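Long-range contacts in putative PAS/PAC sensor protein (Nakamurella multipartita DSM 44233, PDB 6HMJ), which senses blue light through a flavin mononucleotide held in a light-oxygen-voltage domain and probably couples it to RNA binding and translational control: residues A245-T250 with Y346-T351; A309-I314 with W325-L330. One frame throughout, in Å; residues are numbered along the deposited sequence.

Contact 1 of 2, residues A245-T250 with Y346-T351; sequences ASVAIT and YQLDVT. With FMN (flavin mononucleotide), chain E.
Gln347 leaves the backbone with CG anti to its carbonyl carbon (chi1 -64°) and bends at the next bond (chi2 84°), which carries its amide between Thr250 and the flavin; in Thr250, OG1 takes the crowded position between backbone N and carbonyl carbon and faces that amide. The two side chains cross at about a right angle. Gln347 NE2 donates to Thr250 OG1 over 3.0 Å, nearly in the plane of the amide (N-H...O 157°), while the hydroxyl is also bonded to the carbonyl of Gly345. A second bond from Gln347 NE2 reaches FMN N5 at 3.4 Å and is weak. Beside it, Gln347 CG touches FMN O4 at 3.3 Å, and Gln347 OE1 lies 3.5 Å from Ala248 CB. Two waters bridge the backbones of 245-250 and 346-351: one accepts from Ala248 N and donates to Gln347 O, the other donates to Ala248 O and Gln347 O. Val247 CG1 and Leu348 CD2 pack side by side at 3.9 Å, where Val247 and Leu348 also pack on Val247 and Ser246 of the second subunit. Replacing Gln347 by leucine would remove the amide and would probably lose both the bond to Thr250 OG1 and the weak one to FMN N5. NE2 points at N5; as in other LOV domains, protonation of N5 in the light-formed adduct would probably favour a turned amide that offers it OE1 instead.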
loop_
_atom_site.group_PDB
_atom_site.type_symbol
_atom_site.label_atom_id
_atom_site.label_comp_id
_atom_site.label_asym_id
_atom_site.label_seq_id
_atom_site.Cartn_x
_atom_site.Cartn_y
_atom_site.Cartn_z
ATOM N N ALA A 245 -9.094 -28.257 -25.427
ATOM C CA ALA A 245 -9.749 -27.143 -24.754
ATOM C C ALA A 245 -9.020 -26.812 -23.459
ATOM O O ALA A 245 -8.566 -27.704 -22.737
ATOM C CB ALA A 245 -11.212 -27.476 -24.467
ATOM N N SER A 246 -8.912 -25.512 -23.163
ATOM C CA SER A 246 -8.150 -25.046 -22.012
ATOM C C SER A 246 -8.873 -25.227 -20.683
ATOM O O SER A 246 -8.240 -25.060 -19.636
ATOM C CB SER A 246 -7.795 -23.568 -22.179
ATOM O OG SER A 246 -8.952 -22.788 -22.422
ATOM N N VAL A 247 -10.157 -25.567 -20.690
ATOM C CA VAL A 247 -10.906 -25.763 -19.457
ATOM C C VAL A 247 -11.183 -27.252 -19.287
ATOM O O VAL A 247 -11.196 -28.028 -20.249
ATOM C CB VAL A 247 -12.220 -24.950 -19.426
ATOM C CG1 VAL A 247 -11.921 -23.465 -19.476
ATOM C CG2 VAL A 247 -13.141 -25.350 -20.571
ATOM N N ALA A 248 -11.420 -27.649 -18.041
ATOM C CA ALA A 248 -11.533 -29.063 -17.717
ATOM C C ALA A 248 -12.848 -29.629 -18.229
ATOM O O ALA A 248 -13.900 -28.993 -18.128
ATOM C CB ALA A 248 -11.429 -29.275 -16.207
ATOM N N ILE A 249 -12.778 -30.837 -18.785
ATOM C CA ILE A 249 -13.949 -31.564 -19.254
ATOM C C ILE A 249 -13.870 -32.985 -18.712
ATOM O O ILE A 249 -12.823 -33.635 -18.810
ATOM C CB ILE A 249 -14.034 -31.573 -20.794
ATOM C CG1 ILE A 249 -14.031 -30.137 -21.328
ATOM C CG2 ILE A 249 -15.282 -32.333 -21.258
ATOM C CD1 ILE A 249 -14.026 -30.037 -22.836
ATOM N N THR A 250 -14.969 -33.457 -18.129
ATOM C CA THR A 250 -15.049 -34.812 -17.606
ATOM C C THR A 250 -16.403 -35.407 -17.964
ATOM O O THR A 250 -17.400 -34.689 -18.102
ATOM C CB THR A 250 -14.845 -34.847 -16.085
ATOM O OG1 THR A 250 -15.777 -33.961 -15.455
ATOM C CG2 THR A 250 -13.427 -34.429 -15.728
ATOM N N TYR A 346 -17.776 -29.671 -16.060
ATOM C CA TYR A 346 -16.843 -28.632 -16.496
ATOM C C TYR A 346 -16.325 -27.918 -15.252
ATOM O O TYR A 346 -16.951 -26.976 -14.766
ATOM C CB TYR A 346 -17.516 -27.647 -17.458
ATOM C CG TYR A 346 -18.351 -28.306 -18.528
ATOM C CD1 TYR A 346 -19.650 -28.718 -18.263
ATOM C CD2 TYR A 346 -17.845 -28.512 -19.805
ATOM C CE1 TYR A 346 -20.419 -29.322 -19.235
ATOM C CE2 TYR A 346 -18.606 -29.113 -20.786
ATOM C CZ TYR A 346 -19.892 -29.518 -20.495
ATOM O OH TYR A 346 -20.659 -30.120 -21.468
ATOM N N GLN A 347 -15.175 -28.355 -14.746
ATOM C CA GLN A 347 -14.620 -27.781 -13.531
ATOM C C GLN A 347 -13.888 -26.481 -13.840
ATOM O O GLN A 347 -13.184 -26.370 -14.849
ATOM C CB GLN A 347 -13.668 -28.768 -12.856
ATOM C CG GLN A 347 -14.331 -30.053 -12.374
ATOM C CD GLN A 347 -14.469 -31.106 -13.463
ATOM O OE1 GLN A 347 -14.132 -30.873 -14.625
ATOM N NE2 GLN A 347 -14.959 -32.279 -13.084
ATOM N N LEU A 348 -14.066 -25.492 -12.962
ATOM C CA LEU A 348 -13.454 -24.177 -13.114
ATOM C C LEU A 348 -12.903 -23.728 -11.771
ATOM O O LEU A 348 -13.610 -23.775 -10.760
ATOM C CB LEU A 348 -14.463 -23.141 -13.628
ATOM C CG LEU A 348 -14.975 -23.326 -15.055
ATOM C CD1 LEU A 348 -16.155 -22.409 -15.309
ATOM C CD2 LEU A 348 -13.867 -23.059 -16.067
ATOM N N ASP A 349 -11.643 -23.301 -11.766
ATOM C CA ASP A 349 -11.039 -22.705 -10.578
ATOM C C ASP A 349 -11.493 -21.253 -10.494
ATOM O O ASP A 349 -11.025 -20.402 -11.261
ATOM C CB ASP A 349 -9.519 -22.810 -10.643
ATOM C CG ASP A 349 -8.847 -22.281 -9.394
ATOM O OD1 ASP A 349 -9.564 -21.799 -8.491
ATOM O OD2 ASP A 349 -7.602 -22.352 -9.309
ATOM N N VAL A 350 -12.408 -20.970 -9.570
ATOM C CA VAL A 350 -12.970 -19.632 -9.423
ATOM C C VAL A 350 -12.558 -19.059 -8.073
ATOM O O VAL A 350 -13.296 -18.277 -7.463
ATOM C CB VAL A 350 -14.502 -19.656 -9.576
ATOM C CG1 VAL A 350 -14.877 -20.126 -10.970
ATOM C CG2 VAL A 350 -15.140 -20.546 -8.522
ATOM N N THR A 351 -11.373 -19.448 -7.602
ATOM C CA THR A 351 -10.916 -19.023 -6.284
ATOM C C THR A 351 -10.872 -17.502 -6.177
ATOM O O THR A 351 -11.440 -16.917 -5.247
ATOM C CB THR A 351 -9.538 -19.623 -5.996
ATOM O OG1 THR A 351 -9.621 -21.053 -6.037
ATOM C CG2 THR A 351 -9.034 -19.178 -4.627
HETATM N N1 FMN E . -17.769 -33.304 -7.085
HETATM C C2 FMN E . -16.748 -32.520 -6.675
HETATM O O2 FMN E . -16.626 -32.273 -5.456
HETATM N N3 FMN E . -15.855 -31.991 -7.528
HETATM C C4 FMN E . -15.907 -32.198 -8.846
HETATM O O4 FMN E . -15.058 -31.689 -9.609
HETATM C C4A FMN E . -16.993 -33.047 -9.379
HETATM N N5 FMN E . -17.116 -33.307 -10.695
HETATM C C5A FMN E . -18.123 -34.088 -11.149
HETATM C C6 FMN E . -18.222 -34.331 -12.515
HETATM C C7 FMN E . -19.240 -35.130 -13.013
HETATM C C7M FMN E . -19.325 -35.383 -14.495
HETATM C C8 FMN E . -20.235 -35.721 -12.080
HETATM C C8M FMN E . -21.360 -36.589 -12.578
HETATM C C9 FMN E . -20.143 -35.475 -10.718
HETATM C C9A FMN E . -19.122 -34.679 -10.207
HETATM N N10 FMN E . -18.999 -34.413 -8.818
HETATM C C10 FMN E . -17.943 -33.596 -8.390
HETATM C "C1'" FMN E . -19.925 -34.926 -7.803
HETATM C "C2'" FMN E . -19.390 -36.202 -7.184
HETATM O "O2'" FMN E . -18.702 -36.990 -8.157
HETATM C "C3'" FMN E . -20.549 -36.996 -6.612
HETATM O "O3'" FMN E . -21.475 -37.291 -7.670
HETATM C "C4'" FMN E . -21.303 -36.257 -5.517
HETATM O "O4'" FMN E . -20.415 -35.908 -4.454
HETATM C "C5'" FMN E . -22.417 -37.186 -5.060
HETATM O "O5'" FMN E . -22.458 -37.312 -3.646
HETATM P P FMN E . -21.851 -38.630 -2.960
HETATM O O1P FMN E . -22.070 -38.357 -1.494
HETATM O O2P FMN E . -22.685 -39.751 -3.533
HETATM O O3P FMN E . -20.414 -38.688 -3.420
HETATM O O HOH W 1 -10.735 -25.638 -15.836
HETATM O O HOH W 2 -14.660 -26.133 -17.568
#

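Contact 2 of 2, residues A309-I314 with W325-L330. With FMN (flavin mononucleotide), chain E.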
loop_
_atom_site.group_PDB
_atom_site.type_symbol
_atom_site.label_atom_id
_atom_site.label_comp_id
_atom_site.label_asym_id
_atom_site.label_seq_id
_atom_site.Cartn_x
_atom_site.Cartn_y
_atom_site.Cartn_z
ATOM N N ALA A 309 -29.872 -30.211 -14.846
ATOM C CA ALA A 309 -28.663 -29.446 -15.122
ATOM C C ALA A 309 -28.468 -28.452 -13.984
ATOM O O ALA A 309 -29.372 -27.666 -13.682
ATOM C CB ALA A 309 -28.764 -28.720 -16.462
ATOM N N VAL A 310 -27.297 -28.495 -13.345
ATOM C CA VAL A 310 -27.020 -27.658 -12.188
ATOM C C VAL A 310 -25.580 -27.171 -12.244
ATOM O O VAL A 310 -24.713 -27.783 -12.870
ATOM C CB VAL A 310 -27.256 -28.402 -10.851
ATOM C CG1 VAL A 310 -28.685 -28.906 -10.763
ATOM C CG2 VAL A 310 -26.262 -29.552 -10.697
ATOM N N THR A 311 -25.340 -26.049 -11.573
ATOM C CA THR A 311 -23.999 -25.535 -11.338
ATOM C C THR A 311 -23.723 -25.606 -9.844
ATOM O O THR A 311 -24.567 -25.209 -9.035
ATOM C CB THR A 311 -23.855 -24.098 -11.838
ATOM O OG1 THR A 311 -24.121 -24.051 -13.246
ATOM C CG2 THR A 311 -22.445 -23.583 -11.573
ATOM N N THR A 312 -22.549 -26.113 -9.481
ATOM C CA THR A 312 -22.195 -26.323 -8.085
ATOM C C THR A 312 -20.883 -25.621 -7.779
ATOM O O THR A 312 -19.911 -25.762 -8.525
ATOM C CB THR A 312 -22.079 -27.816 -7.764
ATOM O OG1 THR A 312 -23.389 -28.393 -7.703
ATOM C CG2 THR A 312 -21.364 -28.038 -6.435
ATOM N N LEU A 313 -20.866 -24.867 -6.686
ATOM C CA LEU A 313 -19.637 -24.331 -6.116
ATOM C C LEU A 313 -19.283 -25.171 -4.896
ATOM O O LEU A 313 -20.136 -25.408 -4.033
ATOM C CB LEU A 313 -19.802 -22.861 -5.731
ATOM C CG LEU A 313 -18.576 -22.178 -5.123
ATOM C CD1 LEU A 313 -17.425 -22.151 -6.122
ATOM C CD2 LEU A 313 -18.917 -20.770 -4.651
ATOM N N ILE A 314 -18.038 -25.639 -4.836
ATOM C CA ILE A 314 -17.625 -26.550 -3.778
ATOM C C ILE A 314 -16.127 -26.406 -3.563
ATOM O O ILE A 314 -15.376 -26.059 -4.479
ATOM C CB ILE A 314 -18.012 -28.012 -4.114
ATOM C CG1 ILE A 314 -17.815 -28.914 -2.895
ATOM C CG2 ILE A 314 -17.205 -28.522 -5.304
ATOM C CD1 ILE A 314 -18.418 -30.297 -3.056
ATOM N N TRP A 325 -11.448 -23.238 -5.005
ATOM C CA TRP A 325 -12.890 -23.213 -5.200
ATOM C C TRP A 325 -13.216 -23.708 -6.600
ATOM O O TRP A 325 -12.660 -23.218 -7.589
ATOM C CB TRP A 325 -13.450 -21.808 -4.992
ATOM C CG TRP A 325 -13.605 -21.428 -3.555
ATOM C CD1 TRP A 325 -12.782 -20.623 -2.823
ATOM C CD2 TRP A 325 -14.651 -21.843 -2.670
ATOM N NE1 TRP A 325 -13.253 -20.510 -1.536
ATOM C CE2 TRP A 325 -14.400 -21.251 -1.418
ATOM C CE3 TRP A 325 -15.778 -22.659 -2.818
ATOM C CZ2 TRP A 325 -15.232 -21.447 -0.319
ATOM C CZ3 TRP A 325 -16.602 -22.852 -1.726
ATOM C CH2 TRP A 325 -16.326 -22.249 -0.494
ATOM N N ASN A 326 -14.126 -24.675 -6.681
ATOM C CA ASN A 326 -14.479 -25.339 -7.929
ATOM C C ASN A 326 -15.942 -25.045 -8.227
ATOM O O ASN A 326 -16.834 -25.547 -7.535
ATOM C CB ASN A 326 -14.231 -26.846 -7.821
ATOM C CG ASN A 326 -14.511 -27.596 -9.119
ATOM O OD1 ASN A 326 -15.097 -27.058 -10.061
ATOM N ND2 ASN A 326 -14.094 -28.857 -9.165
ATOM N N GLU A 327 -16.187 -24.227 -9.245
ATOM C CA GLU A 327 -17.523 -24.075 -9.814
ATOM C C GLU A 327 -17.579 -24.977 -11.042
ATOM O O GLU A 327 -17.016 -24.650 -12.090
ATOM C CB GLU A 327 -17.830 -22.627 -10.177
ATOM C CG GLU A 327 -19.279 -22.435 -10.613
ATOM C CD GLU A 327 -19.574 -21.044 -11.114
ATOM O OE1 GLU A 327 -19.858 -20.163 -10.277
ATOM O OE2 GLU A 327 -19.523 -20.832 -12.344
ATOM N N PHE A 328 -18.242 -26.121 -10.910
ATOM C CA PHE A 328 -18.377 -27.065 -12.009
ATOM C C PHE A 328 -19.845 -27.224 -12.369
ATOM O O PHE A 328 -20.696 -27.395 -11.489
ATOM C CB PHE A 328 -17.741 -28.424 -11.670
ATOM C CG PHE A 328 -18.469 -29.207 -10.616
ATOM C CD1 PHE A 328 -19.548 -30.009 -10.945
ATOM C CD2 PHE A 328 -18.040 -29.179 -9.303
ATOM C CE1 PHE A 328 -20.209 -30.742 -9.973
ATOM C CE2 PHE A 328 -18.693 -29.913 -8.329
ATOM C CZ PHE A 328 -19.777 -30.695 -8.665
ATOM N N HIS A 329 -20.132 -27.160 -13.664
ATOM C CA HIS A 329 -21.483 -27.333 -14.176
ATOM C C HIS A 329 -21.702 -28.794 -14.553
ATOM O O HIS A 329 -20.803 -29.455 -15.079
ATOM C CB HIS A 329 -21.700 -26.419 -15.385
ATOM C CG HIS A 329 -22.992 -26.648 -16.104
ATOM N ND1 HIS A 329 -23.045 -27.085 -17.410
ATOM C CD2 HIS A 329 -24.277 -26.488 -15.708
ATOM C CE1 HIS A 329 -24.306 -27.193 -17.786
ATOM N NE2 HIS A 329 -25.075 -26.838 -16.772
ATOM N N LEU A 330 -22.899 -29.298 -14.264
ATOM C CA LEU A 330 -23.270 -30.676 -14.556
ATOM C C LEU A 330 -24.349 -30.659 -15.629
ATOM O O LEU A 330 -25.435 -30.108 -15.413
ATOM C CB LEU A 330 -23.768 -31.396 -13.304
ATOM C CG LEU A 330 -22.712 -31.777 -12.266
ATOM C CD1 LEU A 330 -23.384 -32.235 -10.985
ATOM C CD2 LEU A 330 -21.781 -32.853 -12.790
HETATM N N1 FMN E . -17.769 -33.304 -7.085
HETATM C C2 FMN E . -16.748 -32.520 -6.675
HETATM O O2 FMN E . -16.626 -32.273 -5.456
HETATM N N3 FMN E . -15.855 -31.991 -7.528
HETATM C C4 FMN E . -15.907 -32.198 -8.846
HETATM O O4 FMN E . -15.058 -31.689 -9.609
HETATM C C4A FMN E . -16.993 -33.047 -9.379
HETATM N N5 FMN E . -17.116 -33.307 -10.695
HETATM C C5A FMN E . -18.123 -34.088 -11.149
HETATM C C6 FMN E . -18.222 -34.331 -12.515
HETATM C C7 FMN E . -19.240 -35.130 -13.013
HETATM C C7M FMN E . -19.325 -35.383 -14.495
HETATM C C8 FMN E . -20.235 -35.721 -12.080
HETATM C C8M FMN E . -21.360 -36.589 -12.578
HETATM C C9 FMN E . -20.143 -35.475 -10.718
HETATM C C9A FMN E . -19.122 -34.679 -10.207
HETATM N N10 FMN E . -18.999 -34.413 -8.818
HETATM C C10 FMN E . -17.943 -33.596 -8.390
HETATM C "C1'" FMN E . -19.925 -34.926 -7.803
HETATM C "C2'" FMN E . -19.390 -36.202 -7.184
HETATM O "O2'" FMN E . -18.702 -36.990 -8.157
HETATM C "C3'" FMN E . -20.549 -36.996 -6.612
HETATM O "O3'" FMN E . -21.475 -37.291 -7.670
HETATM C "C4'" FMN E . -21.303 -36.257 -5.517
HETATM O "O4'" FMN E . -20.415 -35.908 -4.454
HETATM C "C5'" FMN E . -22.417 -37.186 -5.060
HETATM O "O5'" FMN E . -22.458 -37.312 -3.646
HETATM P P FMN E . -21.851 -38.630 -2.960
HETATM O O1P FMN E . -22.070 -38.357 -1.494
HETATM O O2P FMN E . -22.685 -39.751 -3.533
HETATM O O3P FMN E . -20.414 -38.688 -3.420
#
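Six backbone hydrogen bonds zip strand 310-314 to strand 325-330 as antiparallel neighbours of the hairpin (163° between their directions), with Val310-Leu330, Thr312-Phe328 and Ile314-Asn326 as the hydrogen-bonded pairs. The face carrying these pairs is the tight one: Asn326, Phe328, Leu330 and Ile314 reach the flavin, while Val310 and Thr312 pack on helix 294-305. The Phe328 ring is sandwiched. Thr312 CB sits over one face in a CH-pi contact, 4.1 Å from the ring centroid. The isoalloxazine covers the opposite face, with Phe328 CZ 3.4 Å from FMN C10. Ile314 CG2 meets the ring edge at Phe328 CE2 (3.6 Å). Leu330 CD2 touches FMN C8 at 3.3 Å. Asn326 ND2 lies 3.0 Å from FMN O4 and bonds to Asn316 OD1. The other face is looser and partly exposed at Thr311, Glu327 and His329: Thr311 CG2 lies against the extended Glu327 chain at CG (3.5 Å), whose carboxylate has its salt bridge with Arg353, and Thr311 OG1 approaches His329 CD2. Its buried end, against helix 351-372, has Leu313 CG packed obliquely on Trp325 CE3 (3.7 Å). The flavin therefore rests on a floor of Phe328 and Leu330, with Ile314 at the O2 end and an amide beside O4, as in LOV pockets.

Overall arrangement
Contacts 1 and 2 lie in the same PAS fold with centres about 10 Å apart, and both touch the flavin: contact 2 lines one ring face and the O4 edge, contact 1 approaches O4 and N5. Segments 325-330 and 346-351 also meet directly. Leu348 O and Glu327 N, and Val350 N and Trp325 O, are each 3.0 Å apart, probable hydrogen bonds. Gln347 CG packs 3.4 Å from Asn326 ND2, so the two amide side chains, both FMN-binding, stand together beside the chromophore. Thr351, at the start of helix 351-372, bonds through OG1 to Trp325 N, which ties that helix start to the strand that carries Asn326 and Phe328.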